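ATP phosphoribosyltransferase regulatory subunit (Lactococcus lactis, PDB 1Z7M) is required for the first step of histidine biosynthesis and may allow feedback regulation of ATP phosphoribosyltransferase activity by histidine. Local coordinates at residues R47-V58 / S117-K125; E236-V244 / F256-E264. All coordinates share one frame; numbering follows the deposited sequence.

Contact 1: residues R47-V58 / S117-K125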
loop_
_atom_site.group_PDB
_atom_site.type_symbol
_atom_site.label_atom_id
_atom_site.label_comp_id
_atom_site.label_asym_id
_atom_site.label_seq_id
_atom_site.Cartn_x
_atom_site.Cartn_y
_atom_site.Cartn_z
ATOM N N ARG B 47 36.417 -6.808 -2.364
ATOM C CA ARG B 47 36.014 -8.204 -2.537
ATOM C C ARG B 47 37.230 -9.127 -2.415
ATOM O O ARG B 47 37.147 -10.178 -1.770
ATOM C CB ARG B 47 35.314 -8.429 -3.886
ATOM C CG ARG B 47 33.821 -8.114 -3.876
ATOM C CD ARG B 47 33.010 -9.197 -4.566
ATOM N NE ARG B 47 31.585 -8.928 -4.458
ATOM C CZ ARG B 47 30.989 -7.883 -5.009
ATOM N NH1 ARG B 47 31.708 -7.021 -5.712
ATOM N NH2 ARG B 47 29.684 -7.691 -4.841
ATOM N N LYS B 48 38.355 -8.747 -3.022
ATOM C CA LYS B 48 39.553 -9.582 -2.917
ATOM C C LYS B 48 39.793 -9.714 -1.415
ATOM O O LYS B 48 39.747 -10.807 -0.848
ATOM C CB LYS B 48 40.780 -8.916 -3.580
ATOM C CG LYS B 48 40.592 -8.480 -5.045
ATOM C CD LYS B 48 41.192 -9.441 -6.098
ATOM C CE LYS B 48 40.936 -8.931 -7.548
ATOM N NZ LYS B 48 41.357 -9.898 -8.622
ATOM N N LEU B 49 40.001 -8.568 -0.778
ATOM C CA LEU B 49 40.271 -8.483 0.647
ATOM C C LEU B 49 39.389 -9.340 1.541
ATOM O O LEU B 49 39.885 -10.082 2.373
ATOM C CB LEU B 49 40.181 -7.028 1.076
ATOM C CG LEU B 49 40.341 -6.755 2.561
ATOM C CD1 LEU B 49 41.681 -7.282 3.049
ATOM C CD2 LEU B 49 40.220 -5.259 2.797
ATOM N N PHE B 50 38.082 -9.232 1.382
ATOM C CA PHE B 50 37.156 -10.002 2.199
ATOM C C PHE B 50 37.209 -11.486 1.915
ATOM O O PHE B 50 37.107 -12.301 2.826
ATOM C CB PHE B 50 35.718 -9.535 1.968
ATOM C CG PHE B 50 35.444 -8.129 2.427
ATOM C CD1 PHE B 50 34.287 -7.472 2.009
ATOM C CD2 PHE B 50 36.335 -7.459 3.263
ATOM C CE1 PHE B 50 34.028 -6.174 2.412
ATOM C CE2 PHE B 50 36.078 -6.160 3.670
ATOM C CZ PHE B 50 34.926 -5.516 3.244
ATOM N N SER B 51 37.329 -11.827 0.637
ATOM C CA SER B 51 37.374 -13.222 0.196
ATOM C C SER B 51 38.658 -13.902 0.637
ATOM O O SER B 51 38.679 -15.104 0.880
ATOM C CB SER B 51 37.256 -13.295 -1.328
ATOM O OG SER B 51 38.277 -12.526 -1.940
ATOM N N LEU B 52 39.720 -13.108 0.728
ATOM C CA LEU B 52 41.040 -13.560 1.157
ATOM C C LEU B 52 41.056 -13.873 2.658
ATOM O O LEU B 52 41.863 -14.662 3.140
ATOM C CB LEU B 52 42.054 -12.460 0.866
ATOM C CG LEU B 52 43.517 -12.770 1.120
ATOM C CD1 LEU B 52 43.955 -13.867 0.164
ATOM C CD2 LEU B 52 44.339 -11.514 0.908
ATOM N N LYS B 53 40.166 -13.222 3.390
ATOM C CA LYS B 53 40.046 -13.399 4.823
ATOM C C LYS B 53 38.908 -14.369 5.091
ATOM O O LYS B 53 38.433 -14.500 6.214
ATOM C CB LYS B 53 39.757 -12.058 5.474
ATOM C CG LYS B 53 40.798 -11.011 5.182
ATOM C CD LYS B 53 42.107 -11.384 5.839
ATOM C CE LYS B 53 43.134 -10.266 5.724
ATOM N NZ LYS B 53 44.388 -10.604 6.470
ATOM N N ASN B 54 38.460 -15.027 4.034
ATOM C CA ASN B 54 37.397 -16.017 4.126
ATOM C C ASN B 54 35.985 -15.525 4.527
ATOM O O ASN B 54 35.300 -16.149 5.342
ATOM C CB ASN B 54 37.868 -17.148 5.051
ATOM C CG ASN B 54 37.324 -18.500 4.636
ATOM O OD1 ASN B 54 37.387 -18.874 3.463
ATOM N ND2 ASN B 54 36.789 -19.246 5.596
ATOM N N TYR B 55 35.542 -14.421 3.928
ATOM C CA TYR B 55 34.204 -13.887 4.194
ATOM C C TYR B 55 33.238 -14.182 3.050
ATOM O O TYR B 55 33.465 -13.775 1.911
ATOM C CB TYR B 55 34.256 -12.379 4.408
ATOM C CG TYR B 55 34.677 -11.984 5.793
ATOM C CD1 TYR B 55 36.009 -12.083 6.189
ATOM C CD2 TYR B 55 33.737 -11.541 6.730
ATOM C CE1 TYR B 55 36.402 -11.750 7.486
ATOM C CE2 TYR B 55 34.120 -11.208 8.032
ATOM C CZ TYR B 55 35.461 -11.317 8.398
ATOM O OH TYR B 55 35.872 -10.992 9.670
ATOM N N GLN B 56 32.148 -14.873 3.358
ATOM C CA GLN B 56 31.162 -15.206 2.339
ATOM C C GLN B 56 30.135 -14.088 2.175
ATOM O O GLN B 56 29.513 -13.654 3.147
ATOM C CB GLN B 56 30.447 -16.511 2.698
ATOM C CG GLN B 56 31.377 -17.667 3.015
ATOM C CD GLN B 56 32.551 -17.771 2.039
ATOM O OE1 GLN B 56 32.358 -17.932 0.825
ATOM N NE2 GLN B 56 33.782 -17.684 2.571
ATOM N N GLU B 57 29.964 -13.611 0.944
ATOM C CA GLU B 57 29.003 -12.549 0.682
ATOM C C GLU B 57 27.600 -13.128 0.683
ATOM O O GLU B 57 27.382 -14.261 0.248
ATOM C CB GLU B 57 29.272 -11.886 -0.674
ATOM C CG GLU B 57 28.259 -10.800 -1.040
ATOM C CD GLU B 57 28.544 -10.116 -2.370
ATOM O OE1 GLU B 57 27.734 -9.247 -2.767
ATOM O OE2 GLU B 57 29.567 -10.441 -3.014
ATOM N N VAL B 58 26.656 -12.349 1.194
ATOM C CA VAL B 58 25.254 -12.742 1.228
ATOM C C VAL B 58 24.412 -11.595 0.679
ATOM O O VAL B 58 24.777 -10.427 0.807
ATOM C CB VAL B 58 24.785 -13.065 2.652
ATOM C CG1 VAL B 58 25.624 -12.318 3.650
ATOM C CG2 VAL B 58 23.321 -12.672 2.815
ATOM N N SER B 117 31.927 -20.710 13.558
ATOM C CA SER B 117 32.279 -19.364 13.160
ATOM C C SER B 117 31.584 -19.064 11.830
ATOM O O SER B 117 31.344 -19.975 11.027
ATOM C CB SER B 117 33.799 -19.291 12.994
ATOM O OG SER B 117 34.297 -17.975 13.130
ATOM N N ALA B 118 31.263 -17.791 11.604
ATOM C CA ALA B 118 30.612 -17.351 10.373
ATOM C C ALA B 118 31.074 -15.948 9.982
ATOM O O ALA B 118 31.009 -15.015 10.791
ATOM C CB ALA B 118 29.113 -17.366 10.547
ATOM N N ARG B 119 31.561 -15.803 8.751
ATOM C CA ARG B 119 32.000 -14.500 8.265
ATOM C C ARG B 119 31.141 -14.123 7.063
ATOM O O ARG B 119 31.135 -14.811 6.047
ATOM C CB ARG B 119 33.484 -14.507 7.862
ATOM C CG ARG B 119 34.476 -14.530 9.016
ATOM C CD ARG B 119 34.837 -15.959 9.389
ATOM N NE ARG B 119 35.547 -16.068 10.666
ATOM C CZ ARG B 119 36.740 -15.539 10.919
ATOM N NH1 ARG B 119 37.382 -14.848 9.979
ATOM N NH2 ARG B 119 37.288 -15.709 12.117
ATOM N N TYR B 120 30.417 -13.020 7.195
ATOM C CA TYR B 120 29.525 -12.534 6.150
ATOM C C TYR B 120 29.924 -11.173 5.583
ATOM O O TYR B 120 30.532 -10.348 6.266
ATOM C CB TYR B 120 28.116 -12.422 6.723
ATOM C CG TYR B 120 27.478 -13.732 7.078
ATOM C CD1 TYR B 120 26.458 -13.800 8.030
ATOM C CD2 TYR B 120 27.847 -14.900 6.429
ATOM C CE1 TYR B 120 25.818 -15.013 8.322
ATOM C CE2 TYR B 120 27.215 -16.111 6.709
ATOM C CZ TYR B 120 26.206 -16.165 7.654
ATOM O OH TYR B 120 25.608 -17.376 7.920
ATOM N N SER B 121 29.576 -10.938 4.327
ATOM C CA SER B 121 29.851 -9.649 3.725
ATOM C C SER B 121 28.641 -9.259 2.882
ATOM O O SER B 121 27.849 -10.114 2.489
ATOM C CB SER B 121 31.124 -9.690 2.872
ATOM O OG SER B 121 31.057 -10.672 1.863
ATOM N N TYR B 122 28.480 -7.964 2.630
ATOM C CA TYR B 122 27.369 -7.477 1.830
ATOM C C TYR B 122 27.736 -6.229 1.034
ATOM O O TYR B 122 28.451 -5.349 1.521
ATOM C CB TYR B 122 26.172 -7.188 2.732
ATOM C CG TYR B 122 26.450 -6.214 3.858
ATOM C CD1 TYR B 122 26.398 -4.835 3.655
ATOM C CD2 TYR B 122 26.740 -6.676 5.140
ATOM C CE1 TYR B 122 26.624 -3.942 4.703
ATOM C CE2 TYR B 122 26.967 -5.793 6.186
ATOM C CZ TYR B 122 26.906 -4.431 5.965
ATOM O OH TYR B 122 27.128 -3.570 7.015
ATOM N N PHE B 123 27.238 -6.181 -0.201
ATOM C CA PHE B 123 27.466 -5.066 -1.111
ATOM C C PHE B 123 26.124 -4.690 -1.700
ATOM O O PHE B 123 25.634 -5.347 -2.616
ATOM C CB PHE B 123 28.409 -5.467 -2.248
ATOM C CG PHE B 123 29.729 -6.008 -1.787
ATOM C CD1 PHE B 123 29.811 -7.252 -1.153
ATOM C CD2 PHE B 123 30.894 -5.275 -1.982
ATOM C CE1 PHE B 123 31.025 -7.750 -0.724
ATOM C CE2 PHE B 123 32.114 -5.769 -1.557
ATOM C CZ PHE B 123 32.180 -7.010 -0.926
ATOM N N GLY B 124 25.523 -3.634 -1.179
ATOM C CA GLY B 124 24.227 -3.236 -1.685
ATOM C C GLY B 124 23.737 -1.988 -1.003
ATOM O O GLY B 124 24.497 -1.326 -0.293
ATOM N N LYS B 125 22.467 -1.664 -1.194
ATOM C CA LYS B 125 21.947 -0.463 -0.581
ATOM C C LYS B 125 20.706 -0.623 0.274
ATOM O O LYS B 125 19.917 -1.541 0.081
ATOM C CB LYS B 125 21.703 0.588 -1.655
ATOM C CG LYS B 125 20.838 0.112 -2.768
ATOM C CD LYS B 125 20.510 1.231 -3.749
ATOM C CE LYS B 125 21.718 1.680 -4.544
ATOM N NZ LYS B 125 21.296 2.600 -5.640
#
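Phe-123 receives the guanidinium of Arg-47 flat on one face of its ring, a stacked cation-pi contact in which Arg-47 CZ stands 3.9 Å from the Phe-123 ring centroid, almost on the ring normal. Glu-57 helps hold the guanidinium in this orientation: Arg-47 grips its carboxylate side-on, with Arg-47 NE to Glu-57 OE2 at 2.9 Å and NH2 to OE1 at 3.2 Å. With CG anti to the backbone N (chi1 177°) and the chain extended beyond it, Glu-57 OE1 comes obliquely alongside Phe-123 CD1 at 3.3 Å. Arg-40 of the second subunit makes a further salt bridge to this oxygen, consistent with the carboxylate balancing two neighbouring arginines. Phe-50 CD1 packs obliquely against Phe-123 CZ at 3.6 Å.

Beneath these side chains, strand 56-57, the outermost strand within this chain of the mixed sheet of the class II aminoacyl-tRNA synthetase-like core, runs parallel to strand 118-127, entered from helix 33-52 through a Schellman motif with Asn-54 at C-prime. Gln-56 N donates to Arg-119 O. Ser-121 uses both backbone polar atoms in the pairing, its N donating to Gln-56 O and its O accepting from Val-58 N at 2.8 Å, the straightest of the three bonds at 162°. Its OG, between the backbone N and the carbonyl carbon (chi1 57°), lies close to Glu-57 CA, while its CB is 4.0 Å from Phe-50 CD1.

At the start of the paired strands Arg-119 CB lies over one face of the Tyr-55 ring in a CH-pi contact whose closeness is doubtful in the model, with CG nearby. Glu-158 accepts a hydrogen bond from Tyr-55 OH and forms a salt bridge with Arg-119 NH1, while Glu-150 pairs with Arg-119 NH2.

Contact 2: residues E236-V244 / F256-E264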
loop_
_atom_site.group_PDB
_atom_site.type_symbol
_atom_site.label_atom_id
_atom_site.label_comp_id
_atom_site.label_asym_id
_atom_site.label_seq_id
_atom_site.Cartn_x
_atom_site.Cartn_y
_atom_site.Cartn_z
ATOM N N GLU B 236 44.519 12.659 23.733
ATOM C CA GLU B 236 45.941 12.470 24.024
ATOM C C GLU B 236 46.074 11.297 24.998
ATOM O O GLU B 236 45.834 11.457 26.188
ATOM C CB GLU B 236 46.523 13.737 24.651
ATOM C CG GLU B 236 48.000 13.615 25.029
ATOM C CD GLU B 236 48.521 14.867 25.728
ATOM O OE1 GLU B 236 48.402 15.966 25.134
ATOM O OE2 GLU B 236 49.045 14.758 26.865
ATOM N N LEU B 237 46.475 10.132 24.492
ATOM C CA LEU B 237 46.574 8.926 25.308
ATOM C C LEU B 237 47.200 9.101 26.684
ATOM O O LEU B 237 46.734 8.506 27.663
ATOM C CB LEU B 237 47.301 7.816 24.544
ATOM C CG LEU B 237 46.764 6.390 24.774
ATOM C CD1 LEU B 237 47.502 5.387 23.887
ATOM C CD2 LEU B 237 46.935 6.006 26.216
ATOM N N SER B 238 48.246 9.915 26.774
ATOM C CA SER B 238 48.915 10.155 28.060
ATOM C C SER B 238 47.997 10.886 29.049
ATOM O O SER B 238 47.783 10.433 30.179
ATOM C CB SER B 238 50.199 10.967 27.835
ATOM O OG SER B 238 49.955 12.086 26.990
ATOM N N ARG B 239 47.452 12.016 28.607
ATOM C CA ARG B 239 46.564 12.809 29.435
ATOM C C ARG B 239 45.362 11.974 29.887
ATOM O O ARG B 239 45.056 11.907 31.078
ATOM C CB ARG B 239 46.093 14.042 28.671
ATOM C CG ARG B 239 45.429 15.050 29.565
ATOM C CD ARG B 239 45.016 16.272 28.797
ATOM N NE ARG B 239 46.134 16.877 28.088
ATOM C CZ ARG B 239 46.084 18.069 27.498
ATOM N NH1 ARG B 239 44.963 18.791 27.538
ATOM N NH2 ARG B 239 47.157 18.542 26.870
ATOM N N LEU B 240 44.694 11.326 28.937
ATOM C CA LEU B 240 43.537 10.495 29.255
ATOM C C LEU B 240 43.855 9.405 30.258
ATOM O O LEU B 240 43.144 9.244 31.246
ATOM C CB LEU B 240 42.963 9.853 27.994
ATOM C CG LEU B 240 42.319 10.833 27.016
ATOM C CD1 LEU B 240 41.620 10.055 25.937
ATOM C CD2 LEU B 240 41.322 11.723 27.731
ATOM N N GLU B 241 44.917 8.652 30.007
ATOM C CA GLU B 241 45.293 7.574 30.909
ATOM C C GLU B 241 45.441 8.044 32.351
ATOM O O GLU B 241 45.179 7.280 33.291
ATOM C CB GLU B 241 46.587 6.921 30.443
ATOM C CG GLU B 241 47.066 5.834 31.378
ATOM C CD GLU B 241 47.896 4.784 30.670
ATOM O OE1 GLU B 241 48.722 5.157 29.802
ATOM O OE2 GLU B 241 47.728 3.586 30.990
ATOM N N ASN B 242 45.861 9.294 32.527
ATOM C CA ASN B 242 46.013 9.855 33.865
ATOM C C ASN B 242 44.649 9.979 34.505
ATOM O O ASN B 242 44.318 9.263 35.452
ATOM C CB ASN B 242 46.647 11.243 33.801
ATOM C CG ASN B 242 48.143 11.185 33.606
ATOM O OD1 ASN B 242 48.633 10.645 32.611
ATOM N ND2 ASN B 242 48.886 11.735 34.565
ATOM N N LEU B 243 43.869 10.907 33.959
ATOM C CA LEU B 243 42.521 11.198 34.415
ATOM C C LEU B 243 41.724 9.952 34.752
ATOM O O LEU B 243 40.963 9.936 35.728
ATOM C CB LEU B 243 41.803 11.989 33.339
ATOM C CG LEU B 243 42.551 13.264 32.985
ATOM C CD1 LEU B 243 42.170 13.700 31.595
ATOM C CD2 LEU B 243 42.254 14.337 34.011
ATOM N N VAL B 244 41.896 8.915 33.945
ATOM C CA VAL B 244 41.183 7.678 34.172
ATOM C C VAL B 244 41.633 7.009 35.463
ATOM O O VAL B 244 40.809 6.739 36.335
ATOM C CB VAL B 244 41.362 6.702 32.987
ATOM C CG1 VAL B 244 40.566 5.419 33.229
ATOM C CG2 VAL B 244 40.897 7.358 31.712
ATOM N N PHE B 256 39.455 1.369 29.626
ATOM C CA PHE B 256 40.412 2.241 28.948
ATOM C C PHE B 256 41.688 1.492 28.591
ATOM O O PHE B 256 42.358 1.819 27.613
ATOM C CB PHE B 256 40.803 3.417 29.817
ATOM C CG PHE B 256 41.921 4.215 29.240
ATOM C CD1 PHE B 256 41.669 5.244 28.340
ATOM C CD2 PHE B 256 43.241 3.900 29.546
ATOM C CE1 PHE B 256 42.713 5.944 27.752
ATOM C CE2 PHE B 256 44.286 4.593 28.963
ATOM C CZ PHE B 256 44.022 5.617 28.064
ATOM N N ASP B 257 42.044 0.514 29.421
ATOM C CA ASP B 257 43.225 -0.307 29.175
ATOM C C ASP B 257 43.017 -1.130 27.912
ATOM O O ASP B 257 43.922 -1.244 27.092
ATOM C CB ASP B 257 43.489 -1.260 30.341
ATOM C CG ASP B 257 44.355 -0.637 31.425
ATOM O OD1 ASP B 257 45.077 0.357 31.133
ATOM O OD2 ASP B 257 44.324 -1.161 32.563
ATOM N N GLN B 258 41.828 -1.714 27.770
ATOM C CA GLN B 258 41.502 -2.515 26.596
ATOM C C GLN B 258 41.674 -1.689 25.316
ATOM O O GLN B 258 42.277 -2.147 24.345
ATOM C CB GLN B 258 40.069 -3.036 26.694
ATOM C CG GLN B 258 39.695 -3.970 25.562
ATOM C CD GLN B 258 40.452 -5.280 25.597
ATOM O OE1 GLN B 258 40.187 -6.135 26.434
ATOM N NE2 GLN B 258 41.403 -5.443 24.687
ATOM N N LEU B 259 41.144 -0.471 25.316
ATOM C CA LEU B 259 41.269 0.399 24.153
ATOM C C LEU B 259 42.745 0.679 23.903
ATOM O O LEU B 259 43.208 0.654 22.769
ATOM C CB LEU B 259 40.531 1.725 24.385
ATOM C CG LEU B 259 39.031 1.625 24.661
ATOM C CD1 LEU B 259 38.489 2.981 25.040
ATOM C CD2 LEU B 259 38.320 1.071 23.446
ATOM N N LYS B 260 43.480 0.948 24.975
ATOM C CA LYS B 260 44.901 1.231 24.872
ATOM C C LYS B 260 45.655 0.081 24.186
ATOM O O LYS B 260 46.532 0.336 23.368
ATOM C CB LYS B 260 45.465 1.502 26.266
ATOM C CG LYS B 260 46.892 2.013 26.274
ATOM C CD LYS B 260 47.440 2.056 27.688
ATOM C CE LYS B 260 48.940 1.816 27.700
ATOM N NZ LYS B 260 49.465 1.392 29.046
ATOM N N GLU B 261 45.310 -1.169 24.510
ATOM C CA GLU B 261 45.961 -2.340 23.896
ATOM C C GLU B 261 45.772 -2.274 22.387
ATOM O O GLU B 261 46.734 -2.299 21.617
ATOM C CB GLU B 261 45.365 -3.667 24.396
ATOM C CG GLU B 261 45.860 -4.153 25.764
ATOM C CD GLU B 261 45.440 -5.617 26.083
ATOM O OE1 GLU B 261 45.865 -6.541 25.337
ATOM O OE2 GLU B 261 44.693 -5.842 27.079
ATOM N N PHE B 262 44.513 -2.197 21.974
ATOM C CA PHE B 262 44.167 -2.101 20.564
ATOM C C PHE B 262 44.954 -0.950 19.950
ATOM O O PHE B 262 45.523 -1.076 18.871
ATOM C CB PHE B 262 42.664 -1.827 20.416
ATOM C CG PHE B 262 41.782 -2.981 20.816
ATOM C CD1 PHE B 262 40.491 -2.752 21.288
ATOM C CD2 PHE B 262 42.237 -4.294 20.713
ATOM C CE1 PHE B 262 39.667 -3.813 21.654
ATOM C CE2 PHE B 262 41.419 -5.362 21.076
ATOM C CZ PHE B 262 40.129 -5.119 21.549
ATOM N N SER B 263 44.984 0.177 20.653
ATOM C CA SER B 263 45.683 1.347 20.164
ATOM C C SER B 263 47.111 0.963 19.848
ATOM O O SER B 263 47.668 1.379 18.832
ATOM C CB SER B 263 45.659 2.455 21.213
ATOM O OG SER B 263 46.069 3.692 20.652
ATOM N N GLU B 264 47.699 0.148 20.715
ATOM C CA GLU B 264 49.072 -0.283 20.513
ATOM C C GLU B 264 49.228 -1.386 19.480
ATOM O O GLU B 264 50.037 -1.246 18.573
ATOM C CB GLU B 264 49.690 -0.725 21.837
ATOM C CG GLU B 264 50.019 0.427 22.758
ATOM C CD GLU B 264 50.248 -0.023 24.193
ATOM O OE1 GLU B 264 50.482 0.868 25.044
ATOM O OE2 GLU B 264 50.186 -1.252 24.473
#
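Phe-256 enters helix 237-246 as a knob into a hole, its ring seated among Leu-237, Leu-240, Glu-241 and Val-244, in a helical hairpin whose segments 237-244 and 256-264 run antiparallel, their axes at 160°. Leu-237 CD2 meets the ring at its edge, 3.5 Å from Phe-256 CZ. Glu-241 CB, 3.6 Å from Phe-256 CE2, comes in obliquely, as do Leu-240 CB and Val-244 CG2, while Val-244 CG1 meets Phe-256 CB. With CG anti to the backbone N (chi1 172°), Phe-256 extends its ring further toward the facing helix. With an alanine here the ring is gone, and the pocket among the four residues would probably lose its filling and the hairpin most of its apolar contact.

Outside this knob, Leu-237 reaches further along the facing helix, with CD2 against Lys-260 CG and CD1 near Ser-263 OG. Behind the hairpin, Leu-276 touches both Leu-240 and Phe-256, and Ser-263 rests on Ile-272 and Ile-274 of strand 272-274, which places the pair against that strand of the mixed sheet. On the partly exposed flank Lys-260 forms a salt bridge with Glu-241, a weak one, with Lys-260 NZ 3.4 Å from Glu-241 OE2.

How the contacts relate
Contact 1 closes before contact 2 opens, so the two follow in series along a chain whose four segments all belong to its histidyl-tRNA synthetase-like part. Their centres are 32 Å apart, their nearest atoms about 14 Å, and they do not touch. The mixed sheet relates them: contact 1 contains one of the two strands that are outermost within this chain, 56-57, whereas the hairpin of contact 2 packs against the other, 272-274. Helix 152-169 is a second common element, touched by Phe-50 and Tyr-55 from contact 1 and by Phe-262 from contact 2. Contact 1 also faces a second subunit, while no other chain of the assembly touches contact 2, which is therefore internal to one subunit's fold.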